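PDB 4P78: HicA3 Toxin from Yersinia pestis, which is the toxin of a HicA-HicB type toxin-antitoxin system, probably acting as an mRNA-cleaving ribonuclease that its partner HicB3 antitoxin neutralises. Local coordinates for residues C[4-7]-C[8-12]. Sequence-based numbering, arbitrary orientation.
Sequences GELI and KRLED
OE2 of E5 is held in a salt bridge by two N-H groups of R9, one turn further along the same helix: NH2 donates at 2.8 Å, nearly in line with the C-O bond of OE2, and NE at 2.9 Å from the anti side, tilted 23° out of the carboxylate plane. OE2 lies at the guanidinium edge, close to its plane, although the carboxylate itself is turned 38° against that plane. E5 sends CG anti to its backbone nitrogen (chi1 -173°) and R9 is extended from CG to NE, which lays the two chains side by side, pointing the same way. The third guanidinium nitrogen, NH1, bonds to the carbonyl oxygen of K64, tying this salt bridge to the C-terminal tail. E5 and R9 both lie on the amphipathic helix 3-12, the first element of the alpha-beta-beta-beta-alpha fold of HicA toxins, which resembles a double-stranded RNA-binding domain; four successive i to i+4 backbone bonds run from K8 N to G4 O through E11 N to I7 O (2.9 Å). On the buried side, L6 and L10 meet obliquely, CG of L6 lying 4.1 Å from CD1 of L10; both also pack on L42 of strand 36-44.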
ATOM      1  N   GLY C   4       8.494 -25.369   1.805  1.00 28.07           N
ATOM      2  CA  GLY C   4       8.519 -26.751   2.244  1.00 27.79           C
ATOM      3  C   GLY C   4       8.976 -26.902   3.672  1.00 29.47           C
ATOM      4  O   GLY C   4       8.373 -27.657   4.439  1.00 30.67           O
ATOM      5  N   GLU C   5      10.033 -26.187   4.044  1.00 27.22           N
ATOM      6  CA  GLU C   5      10.513 -26.252   5.419  1.00 30.24           C
ATOM      7  C   GLU C   5       9.511 -25.615   6.405  1.00 31.04           C
ATOM      8  O   GLU C   5       9.339 -26.112   7.524  1.00 33.17           O
ATOM      9  CB  GLU C   5      11.875 -25.577   5.563  1.00 28.54           C
ATOM     10  CG  GLU C   5      12.475 -25.792   6.946  1.00 35.53           C
ATOM     11  CD  GLU C   5      13.748 -25.009   7.178  1.00 43.22           C
ATOM     12  OE1 GLU C   5      14.447 -24.693   6.190  1.00 44.64           O
ATOM     13  OE2 GLU C   5      14.049 -24.712   8.356  1.00 47.53           O
ATOM     14  N   LEU C   6       8.848 -24.536   5.991  1.00 27.44           N
ATOM     15  CA  LEU C   6       7.835 -23.895   6.839  1.00 26.13           C
ATOM     16  C   LEU C   6       6.668 -24.845   7.110  1.00 24.86           C
ATOM     17  O   LEU C   6       6.222 -24.982   8.245  1.00 22.83           O
ATOM     18  CB  LEU C   6       7.320 -22.595   6.192  1.00 25.20           C
ATOM     19  CG  LEU C   6       6.117 -21.931   6.889  1.00 27.43           C
ATOM     20  CD1 LEU C   6       6.383 -21.742   8.375  1.00 20.66           C
ATOM     21  CD2 LEU C   6       5.771 -20.584   6.224  1.00 25.37           C
ATOM     22  N   ILE C   7       6.185 -25.498   6.058  1.00 24.40           N
ATOM     23  CA  ILE C   7       5.121 -26.499   6.175  1.00 28.05           C
ATOM     24  C   ILE C   7       5.511 -27.631   7.143  1.00 28.16           C
ATOM     25  O   ILE C   7       4.714 -28.045   7.992  1.00 26.16           O
ATOM     26  CB  ILE C   7       4.762 -27.089   4.785  1.00 29.81           C
ATOM     27  CG1 ILE C   7       4.102 -26.018   3.903  1.00 25.60           C
ATOM     28  CG2 ILE C   7       3.868 -28.322   4.920  1.00 29.82           C
ATOM     29  CD1 ILE C   7       3.706 -26.514   2.524  1.00 28.53           C
ATOM     30  N   LYS C   8       6.745 -28.114   7.047  1.00 27.75           N
ATOM     31  CA  LYS C   8       7.179 -29.162   7.973  1.00 28.52           C
ATOM     32  C   LYS C   8       7.334 -28.631   9.407  1.00 27.88           C
ATOM     33  O   LYS C   8       7.038 -29.341  10.359  1.00 26.14           O
ATOM     34  CB  LYS C   8       8.460 -29.815   7.454  1.00 34.67           C
ATOM     35  CG  LYS C   8       8.221 -30.519   6.095  1.00 39.64           C
ATOM     36  CD  LYS C   8       9.460 -30.555   5.190  1.00 42.60           C
ATOM     37  CE  LYS C   8       9.071 -30.894   3.748  1.00 46.76           C
ATOM     38  NZ  LYS C   8      10.128 -30.514   2.754  1.00 50.71           N
ATOM     39  N   ARG C   9       7.715 -27.364   9.572  1.00 27.68           N
ATOM     40  CA  ARG C   9       7.699 -26.779  10.913  1.00 25.20           C
ATOM     41  C   ARG C   9       6.272 -26.639  11.448  1.00 25.34           C
ATOM     42  O   ARG C   9       6.038 -26.791  12.652  1.00 25.69           O
ATOM     43  CB  ARG C   9       8.412 -25.429  10.923  1.00 29.04           C
ATOM     44  CG  ARG C   9       9.923 -25.567  10.821  1.00 27.78           C
ATOM     45  CD  ARG C   9      10.594 -24.230  10.627  1.00 35.28           C
ATOM     46  NE  ARG C   9      12.030 -24.381  10.426  1.00 37.46           N
ATOM     47  CZ  ARG C   9      12.904 -24.503  11.414  1.00 39.49           C
ATOM     48  NH1 ARG C   9      12.482 -24.488  12.674  1.00 43.28           N
ATOM     49  NH2 ARG C   9      14.194 -24.641  11.148  1.00 38.68           N
ATOM     50  N   LEU C  10       5.315 -26.379  10.561  1.00 23.48           N
ATOM     51  CA  LEU C  10       3.910 -26.300  10.967  1.00 24.52           C
ATOM     52  C   LEU C  10       3.374 -27.688  11.359  1.00 27.67           C
ATOM     53  O   LEU C  10       2.584 -27.823  12.301  1.00 24.51           O
ATOM     54  CB  LEU C  10       3.062 -25.679   9.851  1.00 24.48           C
ATOM     55  CG  LEU C  10       3.223 -24.157   9.675  1.00 29.07           C
ATOM     56  CD1 LEU C  10       2.710 -23.671   8.334  1.00 22.43           C
ATOM     57  CD2 LEU C  10       2.483 -23.434  10.788  1.00 27.93           C
ATOM     58  N   GLU C  11       3.819 -28.717  10.646  1.00 24.74           N
ATOM     59  CA  GLU C  11       3.435 -30.086  10.966  1.00 26.25           C
ATOM     60  C   GLU C  11       4.009 -30.498  12.315  1.00 26.42           C
ATOM     61  O   GLU C  11       3.339 -31.171  13.094  1.00 30.82           O
ATOM     62  CB  GLU C  11       3.893 -31.054   9.875  1.00 27.62           C
ATOM     63  CG  GLU C  11       3.090 -30.946   8.592  1.00 28.67           C
ATOM     64  CD  GLU C  11       3.614 -31.879   7.519  1.00 35.56           C
ATOM     65  OE1 GLU C  11       4.849 -32.046   7.447  1.00 29.05           O
ATOM     66  OE2 GLU C  11       2.796 -32.453   6.765  1.00 34.77           O
ATOM     67  N   ASP C  12       5.243 -30.090  12.586  1.00 25.88           N
ATOM     68  CA  ASP C  12       5.858 -30.324  13.888  1.00 26.64           C
ATOM     69  C   ASP C  12       5.033 -29.699  15.017  1.00 32.75           C
ATOM     70  O   ASP C  12       5.063 -30.171  16.147  1.00 32.43           O
ATOM     71  CB  ASP C  12       7.283 -29.767  13.920  1.00 31.15           C
ATOM     72  CG  ASP C  12       8.251 -30.570  13.049  1.00 39.07           C
ATOM     73  OD1 ASP C  12       7.935 -31.737  12.705  1.00 38.39           O
ATOM     74  OD2 ASP C  12       9.334 -30.030  12.714  1.00 37.89           O
TER